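SusD superfamily protein (Bacteroides fragilis NCTC 9343, PDB 3NQP) probably binds glycans at the cell surface as a SusD-like outer-membrane lipoprotein, handing them to a partner transporter for uptake. Local coordinates at residues Tyr27-Ile31 with Asn94-Phe98; Leu307-Gly313 with Gly369-Tyr373. All coordinates share one frame. Residues are numbered along the deposited sequence.

Contact 1 (Tyr27-Ile31 with Asn94-Phe98); sequences YIDGI and NLNLF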
ATOM      1  N   TYR A  27      -5.346  -4.690  25.163  1.00 14.52           N
ATOM      2  CA  TYR A  27      -5.435  -5.613  24.076  1.00 18.95           C
ATOM      3  C   TYR A  27      -5.625  -4.856  22.745  1.00 17.14           C
ATOM      4  O   TYR A  27      -5.059  -5.255  21.733  1.00 18.34           O
ATOM      5  CB  TYR A  27      -6.556  -6.613  24.344  1.00 17.75           C
ATOM      6  CG  TYR A  27      -6.404  -7.926  23.632  1.00 19.63           C
ATOM      7  CD1 TYR A  27      -5.763  -9.003  24.248  1.00 21.96           C
ATOM      8  CD2 TYR A  27      -6.918  -8.111  22.342  1.00 21.01           C
ATOM      9  CE1 TYR A  27      -5.659 -10.233  23.639  1.00 26.16           C
ATOM     10  CE2 TYR A  27      -6.821  -9.341  21.716  1.00 19.44           C
ATOM     11  CZ  TYR A  27      -6.178 -10.402  22.367  1.00 23.44           C
ATOM     12  OH  TYR A  27      -6.049 -11.617  21.779  1.00 24.77           O
ATOM     13  N   ILE A  28      -6.369  -3.750  22.758  1.00 18.71           N
ATOM     14  CA  ILE A  28      -6.504  -2.895  21.573  1.00 16.49           C
ATOM     15  C   ILE A  28      -5.164  -2.338  21.146  1.00 18.78           C
ATOM     16  O   ILE A  28      -4.863  -2.291  19.936  1.00 16.70           O
ATOM     17  CB  ILE A  28      -7.503  -1.721  21.793  1.00 20.57           C
ATOM     18  CG1 ILE A  28      -8.921  -2.238  21.694  1.00 19.49           C
ATOM     19  CG2 ILE A  28      -7.320  -0.577  20.749  1.00 20.24           C
ATOM     20  CD1 ILE A  28      -9.369  -2.514  20.270  1.00 17.66           C
ATOM     21  N   ASP A  29      -4.357  -1.899  22.111  0.60 16.89           N
ATOM     22  CA  ASP A  29      -3.013  -1.460  21.782  0.60 17.90           C
ATOM     23  C   ASP A  29      -2.188  -2.564  21.164  0.60 16.13           C
ATOM     24  O   ASP A  29      -1.458  -2.328  20.206  0.60 16.06           O
ATOM     25  CB  ASP A  29      -2.297  -0.889  23.014  0.60 19.94           C
ATOM     26  CG  ASP A  29      -2.833   0.471  23.410  0.60 19.59           C
ATOM     27  OD1 ASP A  29      -3.802   0.959  22.792  0.60 24.11           O
ATOM     28  OD2 ASP A  29      -2.268   1.063  24.335  0.60 25.23           O
ATOM     29  N   GLY A  30      -2.291  -3.763  21.729  1.00 17.87           N
ATOM     30  CA  GLY A  30      -1.575  -4.935  21.212  1.00 19.09           C
ATOM     31  C   GLY A  30      -2.006  -5.260  19.805  1.00 15.59           C
ATOM     32  O   GLY A  30      -1.179  -5.572  18.961  1.00 13.34           O
ATOM     33  N   ILE A  31      -3.306  -5.257  19.571  1.00 15.84           N
ATOM     34  CA  ILE A  31      -3.841  -5.464  18.206  1.00 15.85           C
ATOM     35  C   ILE A  31      -3.193  -4.464  17.233  1.00 14.72           C
ATOM     36  O   ILE A  31      -2.797  -4.833  16.118  1.00 13.38           O
ATOM     37  CB  ILE A  31      -5.386  -5.367  18.151  1.00 14.88           C
ATOM     38  CG1 ILE A  31      -6.046  -6.655  18.701  1.00 17.67           C
ATOM     39  CG2 ILE A  31      -5.871  -5.018  16.682  1.00 13.20           C
ATOM     40  CD1 ILE A  31      -7.539  -6.476  19.115  1.00 12.57           C
ATOM     41  N   ASN A  94      -6.704 -13.258  17.390  1.00 15.37           N
ATOM     42  CA  ASN A  94      -6.770 -12.294  18.468  1.00 15.45           C
ATOM     43  C   ASN A  94      -7.926 -11.324  18.290  1.00 17.19           C
ATOM     44  O   ASN A  94      -8.574 -10.932  19.280  1.00 15.66           O
ATOM     45  CB  ASN A  94      -5.440 -11.530  18.646  1.00 17.48           C
ATOM     46  CG  ASN A  94      -4.294 -12.435  19.166  1.00 19.69           C
ATOM     47  OD1 ASN A  94      -4.479 -13.630  19.418  1.00 22.15           O
ATOM     48  ND2 ASN A  94      -3.121 -11.864  19.299  1.00 23.63           N
ATOM     49  N   LEU A  95      -8.232 -10.965  17.044  1.00 16.38           N
ATOM     50  CA  LEU A  95      -9.413 -10.164  16.767  1.00 15.32           C
ATOM     51  C   LEU A  95     -10.673 -10.943  17.151  1.00 17.65           C
ATOM     52  O   LEU A  95     -11.554 -10.405  17.816  1.00 18.17           O
ATOM     53  CB  LEU A  95      -9.480  -9.780  15.294  1.00 13.75           C
ATOM     54  CG  LEU A  95      -8.282  -9.021  14.695  1.00 16.35           C
ATOM     55  CD1 LEU A  95      -8.622  -8.676  13.277  1.00 14.45           C
ATOM     56  CD2 LEU A  95      -7.918  -7.812  15.530  1.00 14.16           C
ATOM     57  N   ASN A  96     -10.745 -12.211  16.747  1.00 14.80           N
ATOM     58  CA  ASN A  96     -11.910 -13.044  17.087  1.00 15.72           C
ATOM     59  C   ASN A  96     -12.085 -13.106  18.598  1.00 17.42           C
ATOM     60  O   ASN A  96     -13.181 -12.947  19.113  1.00 18.75           O
ATOM     61  CB  ASN A  96     -11.751 -14.443  16.478  1.00 14.70           C
ATOM     62  CG  ASN A  96     -11.602 -14.415  14.957  1.00 20.97           C
ATOM     63  OD1 ASN A  96     -11.955 -13.439  14.325  1.00 19.42           O
ATOM     64  ND2 ASN A  96     -11.092 -15.505  14.374  1.00 13.80           N
ATOM     65  N   LEU A  97     -10.979 -13.304  19.308  1.00 20.86           N
ATOM     66  CA  LEU A  97     -11.028 -13.403  20.755  1.00 23.07           C
ATOM     67  C   LEU A  97     -11.521 -12.088  21.360  1.00 21.62           C
ATOM     68  O   LEU A  97     -12.325 -12.082  22.263  1.00 18.12           O
ATOM     69  CB  LEU A  97      -9.629 -13.744  21.298  1.00 22.83           C
ATOM     70  CG  LEU A  97      -9.509 -14.062  22.795  1.00 29.61           C
ATOM     71  CD1 LEU A  97     -10.443 -15.218  23.152  1.00 36.36           C
ATOM     72  CD2 LEU A  97      -8.061 -14.404  23.169  1.00 29.95           C
ATOM     73  N   PHE A  98     -11.019 -10.960  20.871  1.00 20.53           N
ATOM     74  CA  PHE A  98     -11.497  -9.686  21.385  1.00 20.03           C
ATOM     75  C   PHE A  98     -13.006  -9.544  21.198  1.00 20.13           C
ATOM     76  O   PHE A  98     -13.713  -9.083  22.106  1.00 19.41           O
ATOM     77  CB  PHE A  98     -10.786  -8.527  20.740  1.00 17.54           C
ATOM     78  CG  PHE A  98     -11.116  -7.189  21.363  1.00 17.76           C
ATOM     79  CD1 PHE A  98     -10.328  -6.657  22.383  1.00 17.16           C
ATOM     80  CD2 PHE A  98     -12.183  -6.439  20.906  1.00 17.91           C
ATOM     81  CE1 PHE A  98     -10.620  -5.402  22.928  1.00 14.90           C
ATOM     82  CE2 PHE A  98     -12.485  -5.194  21.474  1.00 17.01           C
ATOM     83  CZ  PHE A  98     -11.703  -4.699  22.510  1.00 13.86           C
TER

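Contact 2 (Leu307-Gly313 with Gly369-Tyr373); sequences LDIQNTG and GARVY. With EDO (1,2-ethanediol), chain I.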
ATOM      1  N   LEU A 307      22.386  11.407   2.193  1.00 11.15           N
ATOM      2  CA  LEU A 307      21.106  11.366   2.939  1.00 14.29           C
ATOM      3  C   LEU A 307      21.241  11.529   4.437  1.00 15.58           C
ATOM      4  O   LEU A 307      20.242  11.699   5.118  1.00 16.21           O
ATOM      5  CB  LEU A 307      20.343  10.088   2.656  1.00 11.16           C
ATOM      6  CG  LEU A 307      19.878   9.963   1.202  1.00 17.26           C
ATOM      7  CD1 LEU A 307      18.994   8.725   1.052  1.00  9.32           C
ATOM      8  CD2 LEU A 307      19.163  11.213   0.636  1.00 14.44           C
ATOM      9  N   ASP A 308      22.473  11.520   4.953  0.80 16.29           N
ATOM     10  CA  ASP A 308      22.692  11.503   6.401  0.80 16.20           C
ATOM     11  C   ASP A 308      21.996  10.294   7.033  0.80 14.44           C
ATOM     12  O   ASP A 308      21.096  10.396   7.885  0.80 13.96           O
ATOM     13  CB  ASP A 308      22.263  12.818   7.067  0.80 16.61           C
ATOM     14  CG  ASP A 308      22.879  12.996   8.466  0.80 19.92           C
ATOM     15  OD1 ASP A 308      23.669  12.144   8.940  0.80 15.05           O
ATOM     16  OD2 ASP A 308      22.557  14.006   9.099  0.80 18.93           O
ATOM     17  N   ILE A 309      22.460   9.134   6.622  1.00 12.03           N
ATOM     18  CA  ILE A 309      21.987   7.901   7.217  1.00 11.07           C
ATOM     19  C   ILE A 309      23.133   7.131   7.909  1.00 11.93           C
ATOM     20  O   ILE A 309      22.890   6.081   8.472  1.00 10.51           O
ATOM     21  CB  ILE A 309      21.292   7.011   6.167  1.00 11.03           C
ATOM     22  CG1 ILE A 309      22.275   6.600   5.113  1.00  7.26           C
ATOM     23  CG2 ILE A 309      20.009   7.718   5.560  1.00  7.61           C
ATOM     24  CD1 ILE A 309      21.861   5.414   4.162  1.00  9.41           C
ATOM     25  N   GLN A 310      24.343   7.695   7.931  1.00 11.42           N
ATOM     26  CA  GLN A 310      25.507   7.036   8.524  1.00 13.10           C
ATOM     27  C   GLN A 310      25.579   5.596   8.003  1.00 14.15           C
ATOM     28  O   GLN A 310      25.361   5.387   6.812  1.00 11.89           O
ATOM     29  CB  GLN A 310      25.446   7.096  10.041  1.00 16.95           C
ATOM     30  CG  GLN A 310      25.142   8.454  10.626  1.00 12.63           C
ATOM     31  CD  GLN A 310      23.683   8.683  10.816  1.00 13.60           C
ATOM     32  OE1 GLN A 310      22.971   7.827  11.366  1.00 15.20           O
ATOM     33  NE2 GLN A 310      23.192   9.849  10.340  1.00 11.32           N
ATOM     34  N   ASN A 311      25.887   4.616   8.853  1.00 10.19           N
ATOM     35  CA  ASN A 311      25.955   3.249   8.411  1.00  8.01           C
ATOM     36  C   ASN A 311      24.696   2.438   8.667  1.00  9.23           C
ATOM     37  O   ASN A 311      24.786   1.219   8.827  1.00 13.87           O
ATOM     38  CB  ASN A 311      27.160   2.489   8.996  1.00  8.86           C
ATOM     39  CG  ASN A 311      27.512   1.262   8.163  1.00 15.33           C
ATOM     40  OD1 ASN A 311      27.250   1.231   6.938  1.00 12.49           O
ATOM     41  ND2 ASN A 311      28.046   0.238   8.808  1.00 13.16           N
ATOM     42  N   THR A 312      23.541   3.085   8.643  1.00 10.29           N
ATOM     43  CA  THR A 312      22.292   2.439   8.988  1.00 10.28           C
ATOM     44  C   THR A 312      21.602   1.783   7.802  1.00 12.74           C
ATOM     45  O   THR A 312      20.552   1.130   7.989  1.00 13.43           O
ATOM     46  CB  THR A 312      21.303   3.455   9.647  1.00 13.02           C
ATOM     47  OG1 THR A 312      20.950   4.469   8.697  1.00 11.65           O
ATOM     48  CG2 THR A 312      21.912   4.125  10.871  1.00 13.44           C
ATOM     49  N   GLY A 313      22.144   1.977   6.592  1.00 11.14           N
ATOM     50  CA  GLY A 313      21.446   1.616   5.353  1.00 10.13           C
ATOM     51  C   GLY A 313      22.016   0.462   4.559  1.00 11.27           C
ATOM     52  O   GLY A 313      23.136   0.002   4.804  1.00 11.75           O
ATOM     53  N   GLY A 369      22.744  12.351  16.635  1.00 19.57           N
ATOM     54  CA  GLY A 369      23.304  12.201  15.285  1.00 19.61           C
ATOM     55  C   GLY A 369      23.028  10.842  14.633  1.00 18.09           C
ATOM     56  O   GLY A 369      23.616  10.526  13.597  1.00 18.04           O
ATOM     57  N   ALA A 370      22.118  10.046  15.198  1.00 15.05           N
ATOM     58  CA  ALA A 370      21.748   8.785  14.576  1.00 14.65           C
ATOM     59  C   ALA A 370      20.438   8.854  13.766  1.00 15.97           C
ATOM     60  O   ALA A 370      19.434   9.362  14.239  1.00 14.33           O
ATOM     61  CB  ALA A 370      21.643   7.668  15.642  1.00 15.97           C
ATOM     62  N   ARG A 371      20.481   8.307  12.558  1.00 13.51           N
ATOM     63  CA  ARG A 371      19.329   8.145  11.716  1.00 13.35           C
ATOM     64  C   ARG A 371      18.386   7.136  12.378  1.00 14.64           C
ATOM     65  O   ARG A 371      18.810   6.054  12.766  1.00 13.22           O
ATOM     66  CB  ARG A 371      19.777   7.653  10.335  1.00 15.67           C
ATOM     67  CG  ARG A 371      18.648   7.149   9.374  1.00 13.98           C
ATOM     68  CD  ARG A 371      17.645   8.239   9.030  1.00 13.91           C
ATOM     69  NE  ARG A 371      18.272   9.389   8.400  1.00 13.38           N
ATOM     70  CZ  ARG A 371      17.600  10.467   8.016  1.00 16.47           C
ATOM     71  NH1 ARG A 371      16.294  10.536   8.220  1.00 11.39           N
ATOM     72  NH2 ARG A 371      18.236  11.481   7.452  1.00 15.68           N
ATOM     73  N   VAL A 372      17.134   7.533  12.541  1.00 14.14           N
ATOM     74  CA  VAL A 372      16.092   6.668  13.068  1.00 14.33           C
ATOM     75  C   VAL A 372      14.973   6.508  12.051  1.00 13.42           C
ATOM     76  O   VAL A 372      14.341   7.471  11.669  1.00 12.03           O
ATOM     77  CB  VAL A 372      15.525   7.231  14.399  1.00 18.31           C
ATOM     78  CG1 VAL A 372      14.448   6.308  14.962  1.00  9.03           C
ATOM     79  CG2 VAL A 372      16.629   7.408  15.473  1.00 13.55           C
ATOM     80  N   TYR A 373      14.736   5.290  11.588  1.00 13.65           N
ATOM     81  CA  TYR A 373      13.690   5.053  10.569  1.00 12.05           C
ATOM     82  C   TYR A 373      12.295   4.925  11.220  1.00 11.75           C
ATOM     83  O   TYR A 373      11.722   3.853  11.256  1.00 10.98           O
ATOM     84  CB  TYR A 373      14.021   3.829   9.730  1.00 10.48           C
ATOM     85  CG  TYR A 373      15.312   4.011   8.953  1.00 13.29           C
ATOM     86  CD1 TYR A 373      15.366   4.832   7.834  1.00 11.39           C
ATOM     87  CD2 TYR A 373      16.475   3.398   9.355  1.00 11.10           C
ATOM     88  CE1 TYR A 373      16.568   5.001   7.116  1.00 14.11           C
ATOM     89  CE2 TYR A 373      17.656   3.569   8.669  1.00 14.63           C
ATOM     90  CZ  TYR A 373      17.699   4.381   7.544  1.00  8.68           C
ATOM     91  OH  TYR A 373      18.876   4.541   6.851  1.00 12.01           O
TER
HETATM   92  C1  EDO I1009      14.872  12.387   5.995  1.00 33.26           C
HETATM   93  O1  EDO I1009      14.941  12.688   4.574  1.00 41.71           O
HETATM   94  C2  EDO I1009      15.018  13.607   6.913  1.00 41.72           C
HETATM   95  O2  EDO I1009      16.411  13.968   7.051  1.00 42.49           O

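Contact 1 (Tyr27-Ile31 with Asn94-Phe98)
Helices 21-37 and 89-102 run nearly antiparallel here, their local axes 157° apart in direction and 11.0 Å from each other at closest approach. That spacing is wide for two packed helices, and large side chains bridge it. The contact between Tyr27-Ile31 and Asn94-Phe98 is aromatic and aliphatic in character. Tyr27 and Phe98 reach across from opposing helices and lie side by side, Tyr27 CD2 meeting Phe98 CD1 at 3.7 Å. One face of the Phe98 ring is covered by Ile28 CD1, and Ile28 CG1 comes within 3.8 Å of Phe98 CE1. Trp18 packs edge-to-face with Tyr27 and also touches Phe98.

Aliphatic contacts continue along the interface. Ile31 CD1 touches Phe98 CB at 4.2 Å, while Ile31 CG2 meets Leu95 CD2 at 3.7 Å. Leu95 starts out pointing away from the facing helix, yet its methyl still reaches the isoleucine. Beneath this layer, helix 110-135 receives Ile28 on Tyr116 and Val120, and Ile31 on Leu123.

Polar atoms contribute little. The Tyr27 hydroxyl rests against Asn94 CB, with OH to CB at 3.2 Å, and against Leu97 CD2, with OH to CD2 at 3.7 Å; Asn94 OD1 lies 3.5 Å from Tyr27 OH, but the angle is too poor for a hydrogen bond.

With no hydrogen bond or salt bridge between the two segments, the pairing depends on the shape and apolar surface of the interlocking side chains, joining two helices of the alpha-helical SusD scaffold.

Contact 2 (Leu307-Gly313 with Gly369-Tyr373)
Arg371 grips the loop 307-313 with both backbone and side chain. Its amide N donates to Gln310 OE1 at 2.8 Å, and its guanidinium forks onto one carbonyl, with NE 3.0 Å and NH2 3.1 Å from Asp308 O; a weak bond also joins NH2 to Leu307 O at 3.1 Å. NH1 is held by the carbonyl of Ile362, and NH2 donates to O2 of a 1,2-ethanediol, probably from the crystallisation liquor, at 3.1 Å. Tyr373 OH donates to Thr312 OG1 at 2.8 Å, and Thr312 OG1 in turn donates a hydrogen bond to Ile309 O at 2.5 Å.

Ile309-Thr312 forms a type II' beta turn, closed by Thr312 N to Ile309 O at 3.1 Å. Through the Arg371 and Tyr373 bonds the loop docks beside strand 371-372, which pairs antiparallel with strand 364-365. The Gln310 side-chain amide also donates from NE2 to Asp308 OD1 at 2.7 Å. Around these bonds, Ile309 CG2 packs 3.7 Å from Arg371 NE, and Ile309 CB lies 3.5 Å from Tyr373 OH.

Contact 1 closes before contact 2 opens along the chain, and the two share no helix, strand or sheet. Their centres lie 34 Å apart and their nearest atoms about 17 Å, so they do not touch; each sits well out from the centre of the chain, at 23 and 24 Å. Contact 1 joins helices 21-37 and 89-102 in the N-terminal helical part, whereas contact 2 ties a loop between strand 265-269 and helix 321-325 to the small hairpin of strands 364-365 and 371-372. Contact 1 thus belongs to the helical scaffold, whose sequence families fall in the TPR clan, and contact 2 to the irregular, loop-rich part of the chain.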